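Local structure of uncharacterized protein (4R7F) at residues L230-N235 with D289-H294; T94-Y99 with L338-S343; S279-N282 with T286-D289; V293-A298 with V307-E312. The protein is of unknown function, but its chain carries three immunoglobulin-like beta-sandwich domains, the first related to the plug protein of type 9 secretion systems. All coordinates share one frame; numbering follows the deposited sequence.

Contact 1: L230-N235 with D289-H294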
loop_
_atom_site.group_PDB
_atom_site.type_symbol
_atom_site.label_atom_id
_atom_site.label_comp_id
_atom_site.label_asym_id
_atom_site.label_seq_id
_atom_site.Cartn_x
_atom_site.Cartn_y
_atom_site.Cartn_z
ATOM N N LEU A 230 -3.463 18.569 18.256
ATOM C CA LEU A 230 -4.730 18.927 17.676
ATOM C C LEU A 230 -5.525 19.921 18.516
ATOM O O LEU A 230 -6.505 20.490 18.028
ATOM C CB LEU A 230 -5.559 17.673 17.469
ATOM C CG LEU A 230 -4.930 16.554 16.659
ATOM C CD1 LEU A 230 -5.959 15.441 16.478
ATOM C CD2 LEU A 230 -4.424 17.055 15.316
ATOM N N SER A 231 -5.109 20.136 19.762
ATOM C CA SER A 231 -5.631 21.252 20.549
ATOM C C SER A 231 -4.649 21.649 21.627
ATOM O O SER A 231 -3.655 20.943 21.853
ATOM C CB SER A 231 -6.974 20.889 21.199
ATOM O OG SER A 231 -6.785 20.190 22.409
ATOM N N ASN A 232 -4.947 22.770 22.293
ATOM C CA ASN A 232 -4.222 23.168 23.510
ATOM C C ASN A 232 -4.752 22.601 24.851
ATOM O O ASN A 232 -4.225 22.941 25.899
ATOM C CB ASN A 232 -4.115 24.705 23.629
ATOM C CG ASN A 232 -5.454 25.416 23.542
ATOM O OD1 ASN A 232 -6.492 24.905 23.930
ATOM N ND2 ASN A 232 -5.421 26.608 23.011
ATOM N N LYS A 233 -5.773 21.753 24.819
ATOM C CA LYS A 233 -6.474 21.351 26.057
ATOM C C LYS A 233 -5.817 20.127 26.662
ATOM O O LYS A 233 -5.559 20.086 27.855
ATOM C CB LYS A 233 -7.968 21.058 25.810
ATOM C CG LYS A 233 -8.737 22.099 25.004
ATOM C CD LYS A 233 -9.155 23.289 25.840
ATOM C CE LYS A 233 -9.619 24.451 24.970
ATOM N NZ LYS A 233 -9.200 25.749 25.571
ATOM N N TYR A 234 -5.558 19.124 25.833
ATOM C CA TYR A 234 -4.857 17.931 26.279
ATOM C C TYR A 234 -3.533 17.819 25.550
ATOM O O TYR A 234 -3.305 18.481 24.536
ATOM C CB TYR A 234 -5.704 16.667 26.040
ATOM C CG TYR A 234 -6.052 16.419 24.596
ATOM C CD1 TYR A 234 -7.141 17.051 24.007
ATOM C CD2 TYR A 234 -5.295 15.539 23.814
ATOM C CE1 TYR A 234 -7.462 16.829 22.673
ATOM C CE2 TYR A 234 -5.607 15.311 22.477
ATOM C CZ TYR A 234 -6.689 15.964 21.915
ATOM O OH TYR A 234 -7.025 15.742 20.604
ATOM N N ASN A 235 -2.676 16.957 26.078
ATOM C CA ASN A 235 -1.397 16.650 25.479
ATOM C C ASN A 235 -1.553 15.543 24.468
ATOM O O ASN A 235 -1.910 14.432 24.828
ATOM C CB ASN A 235 -0.424 16.215 26.565
ATOM C CG ASN A 235 -0.093 17.336 27.528
ATOM O OD1 ASN A 235 -0.006 18.512 27.159
ATOM N ND2 ASN A 235 0.111 16.973 28.766
ATOM N N ASP A 289 -4.337 26.565 14.312
ATOM C CA ASP A 289 -3.505 27.650 14.825
ATOM C C ASP A 289 -2.016 27.277 14.632
ATOM O O ASP A 289 -1.707 26.148 14.231
ATOM C CB ASP A 289 -3.855 27.871 16.324
ATOM C CG ASP A 289 -3.503 29.260 16.822
ATOM O OD1 ASP A 289 -2.803 30.005 16.085
ATOM O OD2 ASP A 289 -3.914 29.606 17.959
ATOM N N TYR A 290 -1.118 28.219 14.928
ATOM C CA TYR A 290 0.325 28.045 14.793
ATOM C C TYR A 290 0.863 28.158 16.196
ATOM O O TYR A 290 0.654 29.175 16.853
ATOM C CB TYR A 290 0.993 29.136 13.890
ATOM C CG TYR A 290 0.972 28.832 12.380
ATOM C CD1 TYR A 290 -0.107 29.200 11.577
ATOM C CD2 TYR A 290 2.000 28.152 11.781
ATOM C CE1 TYR A 290 -0.143 28.907 10.224
ATOM C CE2 TYR A 290 1.974 27.845 10.425
ATOM C CZ TYR A 290 0.914 28.216 9.650
ATOM O OH TYR A 290 0.926 27.900 8.315
ATOM N N TYR A 291 1.570 27.116 16.639
ATOM C CA TYR A 291 2.167 27.057 17.961
ATOM C C TYR A 291 3.676 26.925 17.775
ATOM O O TYR A 291 4.137 26.490 16.726
ATOM C CB TYR A 291 1.630 25.857 18.757
ATOM C CG TYR A 291 0.130 25.859 19.100
ATOM C CD1 TYR A 291 -0.709 26.948 18.810
ATOM C CD2 TYR A 291 -0.449 24.762 19.732
ATOM C CE1 TYR A 291 -2.067 26.923 19.133
ATOM C CE2 TYR A 291 -1.797 24.743 20.067
ATOM C CZ TYR A 291 -2.605 25.824 19.771
ATOM O OH TYR A 291 -3.949 25.788 20.095
ATOM N N ILE A 292 4.448 27.318 18.779
ATOM C CA ILE A 292 5.878 27.063 18.771
ATOM C C ILE A 292 6.081 25.643 19.239
ATOM O O ILE A 292 5.753 25.323 20.378
ATOM C CB ILE A 292 6.656 27.943 19.751
ATOM C CG1 ILE A 292 6.445 29.420 19.464
ATOM C CG2 ILE A 292 8.143 27.628 19.675
ATOM C CD1 ILE A 292 6.984 29.828 18.128
ATOM N N VAL A 293 6.625 24.785 18.380
ATOM C CA VAL A 293 6.899 23.417 18.813
ATOM C C VAL A 293 8.370 23.221 19.143
ATOM O O VAL A 293 9.220 23.605 18.371
ATOM C CB VAL A 293 6.433 22.424 17.772
ATOM C CG1 VAL A 293 6.648 21.005 18.253
ATOM C CG2 VAL A 293 4.972 22.707 17.442
ATOM N N HIS A 294 8.640 22.600 20.300
ATOM C CA HIS A 294 9.976 22.428 20.813
ATOM C C HIS A 294 10.405 20.988 20.709
ATOM O O HIS A 294 9.796 20.105 21.334
ATOM C CB HIS A 294 10.083 22.834 22.284
ATOM C CG HIS A 294 9.728 24.253 22.543
ATOM N ND1 HIS A 294 10.671 25.252 22.652
ATOM C CD2 HIS A 294 8.527 24.851 22.705
ATOM C CE1 HIS A 294 10.065 26.402 22.861
ATOM N NE2 HIS A 294 8.765 26.189 22.878
#
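The phenol oxygen of Y291 ends against N232, whose CB, CG and ND2 side lies along it: Y291 OH is 3.4 Å from N232 ND2 and 3.7 Å from N232 CB. The two side chains cross at about a right angle, yet the carboxamide and phenol planes are nearly parallel, 4° apart. N232 CB comes at the ring obliquely, whereas S231 C sits at its edge, near the ring plane, and 4.5 Å from Y291 OH. N232 reaches the hydroxyl because its CG is tucked between its own backbone N and carbonyl carbon (chi1 54°).

The place is the margin of an immunoglobulin-like sandwich. The loop 230-235 runs over from strand 225-228 in one sheet to strand 239-245 in the other, while Y291 belongs to strand 290-298, an inner strand of the latter sheet, and its ring also packs on Y249 of the adjoining strand 248-253.

An ST turn shapes the loop: the backbone N of K233 donates to S231 OG at 3.0 Å, and the bond is nearly straight (166°). K233 NZ makes a weak 3.3 Å bond to N232 OD1. On the strand, D289 OD2 lies in the ring plane at the edge of Y291, 3.5 Å from Y291 CE1. The same carboxylate takes the backbone N of Y290 on D289 OD1 at 2.7 Å, from above its plane, and has further hydrogen bonds from T94 N and with T93 OG1.

Contact 2: T94-Y99 with L338-S343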
loop_
_atom_site.group_PDB
_atom_site.type_symbol
_atom_site.label_atom_id
_atom_site.label_comp_id
_atom_site.label_asym_id
_atom_site.label_seq_id
_atom_site.Cartn_x
_atom_site.Cartn_y
_atom_site.Cartn_z
ATOM N N THR A 94 -2.561 33.082 16.129
ATOM C CA THR A 94 -1.643 33.474 15.093
ATOM C C THR A 94 -2.517 33.696 13.858
ATOM O O THR A 94 -3.217 32.771 13.381
ATOM C CB THR A 94 -0.582 32.363 14.862
ATOM O OG1 THR A 94 0.088 32.069 16.085
ATOM C CG2 THR A 94 0.418 32.773 13.826
ATOM N N GLN A 95 -2.512 34.925 13.360
ATOM C CA GLN A 95 -3.307 35.246 12.193
ATOM C C GLN A 95 -2.545 34.955 10.904
ATOM O O GLN A 95 -1.332 35.169 10.799
ATOM C CB GLN A 95 -3.756 36.702 12.232
ATOM C CG GLN A 95 -4.947 36.923 13.146
ATOM C CD GLN A 95 -5.229 38.389 13.368
ATOM O OE1 GLN A 95 -4.665 39.248 12.693
ATOM N NE2 GLN A 95 -6.101 38.685 14.321
ATOM N N TYR A 96 -3.294 34.479 9.921
ATOM C CA TYR A 96 -2.769 34.158 8.620
ATOM C C TYR A 96 -3.888 34.076 7.589
ATOM O O TYR A 96 -5.080 33.968 7.936
ATOM C CB TYR A 96 -2.026 32.802 8.698
ATOM C CG TYR A 96 -2.895 31.635 9.044
ATOM C CD1 TYR A 96 -3.559 30.937 8.058
ATOM C CD2 TYR A 96 -3.050 31.210 10.362
ATOM C CE1 TYR A 96 -4.365 29.838 8.358
ATOM C CE2 TYR A 96 -3.849 30.115 10.672
ATOM C CZ TYR A 96 -4.515 29.423 9.654
ATOM O OH TYR A 96 -5.337 28.312 9.928
ATOM N N SER A 97 -3.494 34.098 6.318
ATOM C CA SER A 97 -4.399 33.752 5.224
ATOM C C SER A 97 -3.854 32.461 4.576
ATOM O O SER A 97 -2.670 32.226 4.553
ATOM C CB SER A 97 -4.539 34.897 4.195
ATOM O OG SER A 97 -4.512 36.192 4.786
ATOM N N ASN A 98 -4.749 31.630 4.077
ATOM C CA ASN A 98 -4.427 30.370 3.462
ATOM C C ASN A 98 -4.743 30.452 1.980
ATOM O O ASN A 98 -5.837 30.872 1.607
ATOM C CB ASN A 98 -5.282 29.280 4.106
ATOM C CG ASN A 98 -5.128 27.949 3.438
ATOM O OD1 ASN A 98 -6.099 27.379 2.915
ATOM N ND2 ASN A 98 -3.896 27.431 3.457
ATOM N N TYR A 99 -3.792 30.018 1.158
ATOM C CA TYR A 99 -3.811 30.183 -0.290
ATOM C C TYR A 99 -3.727 28.829 -0.966
ATOM O O TYR A 99 -3.093 27.898 -0.476
ATOM C CB TYR A 99 -2.610 30.999 -0.741
ATOM C CG TYR A 99 -2.602 32.424 -0.229
ATOM C CD1 TYR A 99 -2.189 32.711 1.063
ATOM C CD2 TYR A 99 -3.017 33.494 -1.046
ATOM C CE1 TYR A 99 -2.188 34.007 1.545
ATOM C CE2 TYR A 99 -3.014 34.808 -0.574
ATOM C CZ TYR A 99 -2.617 35.054 0.732
ATOM O OH TYR A 99 -2.591 36.333 1.230
ATOM N N LEU A 338 7.874 27.152 14.567
ATOM C CA LEU A 338 6.478 27.522 14.479
ATOM C C LEU A 338 5.794 26.667 13.403
ATOM O O LEU A 338 6.107 26.754 12.223
ATOM C CB LEU A 338 6.347 29.003 14.145
ATOM C CG LEU A 338 4.939 29.605 14.220
ATOM C CD1 LEU A 338 4.541 29.862 15.667
ATOM C CD2 LEU A 338 4.838 30.903 13.432
ATOM N N LEU A 339 4.825 25.890 13.860
ATOM C CA LEU A 339 4.117 24.884 13.103
ATOM C C LEU A 339 2.599 25.016 13.306
ATOM O O LEU A 339 2.099 25.327 14.416
ATOM C CB LEU A 339 4.553 23.475 13.560
ATOM C CG LEU A 339 6.002 23.094 13.213
ATOM C CD1 LEU A 339 6.390 21.765 13.826
ATOM C CD2 LEU A 339 6.192 23.036 11.712
ATOM N N LYS A 340 1.888 24.780 12.214
ATOM C CA LYS A 340 0.435 24.680 12.206
ATOM C C LYS A 340 0.012 23.347 12.783
ATOM O O LYS A 340 0.602 22.296 12.497
ATOM C CB LYS A 340 -0.070 24.822 10.781
ATOM C CG LYS A 340 -1.548 25.094 10.618
ATOM C CD LYS A 340 -1.897 25.197 9.129
ATOM C CE LYS A 340 -3.247 25.853 8.903
ATOM N NZ LYS A 340 -3.343 26.487 7.564
ATOM N N GLN A 341 -1.020 23.397 13.603
ATOM C CA GLN A 341 -1.549 22.220 14.266
ATOM C C GLN A 341 -1.857 21.060 13.324
ATOM O O GLN A 341 -2.406 21.268 12.236
ATOM C CB GLN A 341 -2.842 22.569 14.980
ATOM C CG GLN A 341 -2.706 23.490 16.147
ATOM C CD GLN A 341 -4.073 23.790 16.715
ATOM O OE1 GLN A 341 -4.820 24.603 16.159
ATOM N NE2 GLN A 341 -4.419 23.110 17.801
ATOM N N GLY A 342 -1.564 19.847 13.794
ATOM C CA GLY A 342 -1.798 18.630 13.021
ATOM C C GLY A 342 -0.974 17.437 13.507
ATOM O O GLY A 342 -0.449 17.448 14.630
ATOM N N SER A 343 -0.869 16.417 12.649
ATOM C CA SER A 343 -0.036 15.221 12.881
ATOM C C SER A 343 1.193 15.341 12.033
ATOM O O SER A 343 1.090 15.514 10.812
ATOM C CB SER A 343 -0.761 13.920 12.485
ATOM O OG SER A 343 -2.041 13.847 13.086
#
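K340 is stretched out as a straight rod whose end comes up to Y96: its CG stands anti to the backbone N (chi1 -165°), and every later torsion is also extended, which carries the ammonium group well beyond its own strand. With chi1 at 64° the ring of Y96 lies over its own backbone, between N and the carbonyl carbon, and the phenol end is thrust across the lysine at about a right angle. The closest pair is Y96 OH with K340 CE, 3.4 Å apart. K340 NZ comes in obliquely to the ring, 3.6 Å from Y96 CE1, and 4.3 Å from N98 ND2.

The polar ends are satisfied by third parties. K340 NZ forms a salt bridge to D44 OD2 and a hydrogen bond to D285 O, and Y96 OH is hydrogen-bonded to A288 O. D44 also receives N98 ND2 on its other oxygen, so one aspartate ties the amide and the ammonium group together and probably offsets the lysine's charge. What results is a buried polar junction between domains: strand 96-103 of the type 9 secretion plug-like first domain meets strand 332-340 of the immunoglobulin-like domain near the C-terminus.

Contact 3: S279-N282 with T286-D289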
loop_
_atom_site.group_PDB
_atom_site.type_symbol
_atom_site.label_atom_id
_atom_site.label_comp_id
_atom_site.label_asym_id
_atom_site.label_seq_id
_atom_site.Cartn_x
_atom_site.Cartn_y
_atom_site.Cartn_z
ATOM N N SER A 279 -8.930 19.708 16.642
ATOM C CA SER A 279 -10.135 19.138 17.273
ATOM C C SER A 279 -11.411 19.928 16.928
ATOM O O SER A 279 -11.491 21.137 17.187
ATOM C CB SER A 279 -9.944 19.075 18.792
ATOM O OG SER A 279 -9.189 17.927 19.149
ATOM N N ASP A 280 -12.394 19.251 16.330
ATOM C CA ASP A 280 -13.691 19.871 15.953
ATOM C C ASP A 280 -13.555 20.938 14.863
ATOM O O ASP A 280 -14.357 21.876 14.799
ATOM C CB ASP A 280 -14.411 20.500 17.171
ATOM C CG ASP A 280 -14.670 19.507 18.302
ATOM O OD1 ASP A 280 -14.979 18.320 18.035
ATOM O OD2 ASP A 280 -14.583 19.935 19.473
ATOM N N CYS A 281 -12.535 20.817 14.022
ATOM C CA CYS A 281 -12.353 21.765 12.933
ATOM C C CYS A 281 -12.857 21.085 11.701
ATOM O O CYS A 281 -12.446 19.963 11.426
ATOM C CB CYS A 281 -10.881 22.098 12.696
ATOM S SG CYS A 281 -10.031 22.984 14.010
ATOM N N ASN A 282 -13.722 21.756 10.951
ATOM C CA ASN A 282 -14.158 21.206 9.682
ATOM C C ASN A 282 -13.292 21.742 8.530
ATOM O O ASN A 282 -13.172 21.087 7.501
ATOM C CB ASN A 282 -15.660 21.452 9.472
ATOM C CG ASN A 282 -16.520 20.832 10.578
ATOM O OD1 ASN A 282 -16.326 19.671 10.987
ATOM N ND2 ASN A 282 -17.473 21.609 11.064
ATOM N N THR A 286 -7.973 26.792 7.508
ATOM C CA THR A 286 -8.196 28.147 8.074
ATOM C C THR A 286 -8.462 28.196 9.593
ATOM O O THR A 286 -8.505 29.267 10.189
ATOM C CB THR A 286 -9.363 28.856 7.366
ATOM O OG1 THR A 286 -10.535 28.048 7.462
ATOM C CG2 THR A 286 -9.042 29.106 5.896
ATOM N N GLU A 287 -8.604 27.042 10.227
ATOM C CA GLU A 287 -8.977 26.972 11.636
ATOM C C GLU A 287 -7.823 26.504 12.533
ATOM O O GLU A 287 -7.806 26.763 13.749
ATOM C CB GLU A 287 -10.188 26.050 11.796
ATOM C CG GLU A 287 -11.474 26.554 11.140
ATOM C CD GLU A 287 -12.612 25.535 11.230
ATOM O OE1 GLU A 287 -12.518 24.433 10.660
ATOM O OE2 GLU A 287 -13.611 25.827 11.890
ATOM N N ALA A 288 -6.838 25.843 11.943
ATOM C CA ALA A 288 -5.676 25.372 12.705
ATOM C C ALA A 288 -4.780 26.537 13.067
ATOM O O ALA A 288 -4.507 27.398 12.226
ATOM C CB ALA A 288 -4.909 24.368 11.893
ATOM N N ASP A 289 -4.337 26.565 14.312
ATOM C CA ASP A 289 -3.505 27.650 14.825
ATOM C C ASP A 289 -2.016 27.277 14.632
ATOM O O ASP A 289 -1.707 26.148 14.231
ATOM C CB ASP A 289 -3.855 27.871 16.324
ATOM C CG ASP A 289 -3.503 29.260 16.822
ATOM O OD1 ASP A 289 -2.803 30.005 16.085
ATOM O OD2 ASP A 289 -3.914 29.606 17.959
#
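C281 SG and E287 CG both sit beside their own backbone N, opposite the carbonyl carbon (chi1 -66° and -65°), on CB atoms that already point across the contact at each other's segments. From there E287 continues extended through CG (chi2 175°), so its carboxylate passes beside the cysteine and arrives close to the backbone N of N282. E287 CB lies 3.8 Å from C281 SG. Farther out, E287 OE1 approaches C281 CB to 3.5 Å.

The same oxygen is close to the peptide that follows the cysteine, with N282 N and E287 OE1 2.9 Å apart. Its clear hydrogen bond is to the next backbone N, that of D283, so the carboxylate oxygen faces two successive peptide nitrogens just ahead of the helix. E287 OE2 stays well back, 4.2 Å from N282 N. The CB of N282 points away, and two conformers of this residue are modelled.

C281 is further restrained by its disulfide to C278, while T286 OG1 is hydrogen-bonded to D283 OD2 on the helical side. A288 is where the chain leaves helical geometry, on its way to strand 290-298. The arrangement is a short disulfide-closed surface loop leading into a single helical turn, 284-287, within the connection from strand 274-276 to strand 290-298, that is, from one sheet of the immunoglobulin-like sandwich to the other.

Contact 4: V293-A298 with V307-E312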
loop_
_atom_site.group_PDB
_atom_site.type_symbol
_atom_site.label_atom_id
_atom_site.label_comp_id
_atom_site.label_asym_id
_atom_site.label_seq_id
_atom_site.Cartn_x
_atom_site.Cartn_y
_atom_site.Cartn_z
ATOM N N VAL A 293 6.625 24.785 18.380
ATOM C CA VAL A 293 6.899 23.417 18.813
ATOM C C VAL A 293 8.370 23.221 19.143
ATOM O O VAL A 293 9.220 23.605 18.371
ATOM C CB VAL A 293 6.433 22.424 17.772
ATOM C CG1 VAL A 293 6.648 21.005 18.253
ATOM C CG2 VAL A 293 4.972 22.707 17.442
ATOM N N HIS A 294 8.640 22.600 20.300
ATOM C CA HIS A 294 9.976 22.428 20.813
ATOM C C HIS A 294 10.405 20.988 20.709
ATOM O O HIS A 294 9.796 20.105 21.334
ATOM C CB HIS A 294 10.083 22.834 22.284
ATOM C CG HIS A 294 9.728 24.253 22.543
ATOM N ND1 HIS A 294 10.671 25.252 22.652
ATOM C CD2 HIS A 294 8.527 24.851 22.705
ATOM C CE1 HIS A 294 10.065 26.402 22.861
ATOM N NE2 HIS A 294 8.765 26.189 22.878
ATOM N N PHE A 295 11.480 20.776 19.949
ATOM C CA PHE A 295 12.044 19.438 19.739
ATOM C C PHE A 295 13.292 19.299 20.567
ATOM O O PHE A 295 14.083 20.241 20.632
ATOM C CB PHE A 295 12.456 19.232 18.286
ATOM C CG PHE A 295 11.311 19.221 17.312
ATOM C CD1 PHE A 295 10.735 20.398 16.891
ATOM C CD2 PHE A 295 10.869 18.039 16.771
ATOM C CE1 PHE A 295 9.722 20.382 15.968
ATOM C CE2 PHE A 295 9.842 18.020 15.858
ATOM C CZ PHE A 295 9.273 19.192 15.451
ATOM N N THR A 296 13.486 18.112 21.132
ATOM C CA THR A 296 14.628 17.819 21.965
ATOM C C THR A 296 15.162 16.453 21.627
ATOM O O THR A 296 14.399 15.487 21.674
ATOM C CB THR A 296 14.231 17.836 23.461
ATOM O OG1 THR A 296 13.780 19.149 23.813
ATOM C CG2 THR A 296 15.405 17.527 24.308
ATOM N N LEU A 297 16.453 16.366 21.279
ATOM C CA LEU A 297 17.130 15.081 21.086
ATOM C C LEU A 297 18.275 14.951 22.073
ATOM O O LEU A 297 19.274 15.624 21.938
ATOM C CB LEU A 297 17.636 14.926 19.648
ATOM C CG LEU A 297 18.526 13.699 19.354
ATOM C CD1 LEU A 297 17.760 12.399 19.562
ATOM C CD2 LEU A 297 19.101 13.756 17.953
ATOM N N ALA A 298 18.114 14.081 23.071
ATOM C CA ALA A 298 19.105 13.923 24.148
ATOM C C ALA A 298 20.165 12.896 23.785
ATOM O O ALA A 298 19.904 11.733 23.783
ATOM C CB ALA A 298 18.438 13.523 25.456
ATOM N N VAL A 307 23.370 17.717 12.663
ATOM C CA VAL A 307 22.082 17.051 12.749
ATOM C C VAL A 307 21.025 17.988 12.223
ATOM O O VAL A 307 21.043 19.210 12.535
ATOM C CB VAL A 307 21.744 16.616 14.184
ATOM C CG1 VAL A 307 20.373 15.951 14.270
ATOM C CG2 VAL A 307 22.805 15.645 14.660
ATOM N N TYR A 308 20.142 17.423 11.394
ATOM C CA TYR A 308 19.049 18.132 10.756
ATOM C C TYR A 308 17.699 17.462 11.034
ATOM O O TYR A 308 17.540 16.242 10.944
ATOM C CB TYR A 308 19.243 18.163 9.258
ATOM C CG TYR A 308 20.410 18.967 8.787
ATOM C CD1 TYR A 308 21.706 18.434 8.811
ATOM C CD2 TYR A 308 20.241 20.266 8.316
ATOM C CE1 TYR A 308 22.778 19.160 8.370
ATOM C CE2 TYR A 308 21.323 20.988 7.860
ATOM C CZ TYR A 308 22.578 20.439 7.917
ATOM O OH TYR A 308 23.626 21.194 7.519
ATOM N N LEU A 309 16.716 18.291 11.334
ATOM C CA LEU A 309 15.344 17.837 11.492
ATOM C C LEU A 309 14.787 17.670 10.089
ATOM O O LEU A 309 15.013 18.476 9.205
ATOM C CB LEU A 309 14.594 18.874 12.311
ATOM C CG LEU A 309 13.195 18.653 12.848
ATOM C CD1 LEU A 309 12.973 17.262 13.416
ATOM C CD2 LEU A 309 12.979 19.731 13.911
ATOM N N ASN A 310 14.165 16.544 9.846
ATOM C CA ASN A 310 13.866 16.160 8.496
ATOM C C ASN A 310 12.413 15.696 8.377
ATOM O O ASN A 310 11.871 15.041 9.277
ATOM C CB ASN A 310 14.818 15.042 8.083
ATOM C CG ASN A 310 14.608 14.601 6.666
ATOM O OD1 ASN A 310 14.174 13.470 6.374
ATOM N ND2 ASN A 310 14.876 15.503 5.766
ATOM N N GLY A 311 11.815 16.011 7.239
ATOM C CA GLY A 311 10.426 15.618 6.939
ATOM C C GLY A 311 9.777 16.682 6.055
ATOM O O GLY A 311 10.413 17.693 5.729
ATOM N N GLU A 312 8.510 16.468 5.692
ATOM C CA GLU A 312 7.727 17.383 4.843
ATOM C C GLU A 312 7.632 18.742 5.575
ATOM O O GLU A 312 7.553 19.779 4.967
ATOM C CB GLU A 312 6.319 16.789 4.491
ATOM C CG GLU A 312 5.588 17.349 3.233
ATOM C CD GLU A 312 4.035 17.245 3.244
ATOM O OE1 GLU A 312 3.440 16.426 3.972
ATOM O OE2 GLU A 312 3.380 18.023 2.519
#
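F295 and L309 face each other across the interior of an immunoglobulin-like beta-sandwich, F295 from strand 290-298 of one sheet and L309 from strand 305-310 of the other. Here the packing is tight. L309 CD2 sits over the ring centre in a CH-pi contact, 3.7 Å from the ring centroid of F295 and only 7° off the ring normal. L309 CD1 lies past the CD2-CE2 side of the ring, 4.0 Å from both F295 CD2 and F295 CE2. The leucine can set its methyls there because its CG is anti to the backbone N (chi1 -171°), while the two side chains cross at about a right angle. Y346, in strand 342-352, adds an edge-to-face contact to F295.

Two residues along, the second pair of CA atoms is farther apart, 9.9 Å between L297 and V307 against 9.0 Å between F295 and L309. The second pair is still buried, yet it is held more loosely, by a single methyl-to-methyl approach.

The neighbouring residues H294, T296 and Y308 turn their side chains the other way. All three are partly exposed, and polar chemistry appears there, with H294 NE2 hydrogen-bonded to N250 OD1 of the neighbouring strand. Inside, the slack end of the contact comes down to L297 CD2 and V307 CG1, 4.5 Å apart.

In the fold
Contact 4 lies in the apolar core of the sandwich, and contact 2 is also buried but polar, and it joins two domains. Contact 1 is partly buried at the sandwich's margin, and contact 3 is at the surface. Strand 290-298 serves contacts 1 and 4, and its neighbour 332-340 brings in contact 2: Y291 N bonds L339 O, and L339 packs on V293 and F295. Contact 3 feeds into the same strand through D289, which it shares with contact 1 and whose N is bonded by Q341 OE1. The chain of contact 3 also runs past the phenol of contact 2. Contacts 3 and 4, about 24 Å apart between centres, adjoin in sequence but have no other touch.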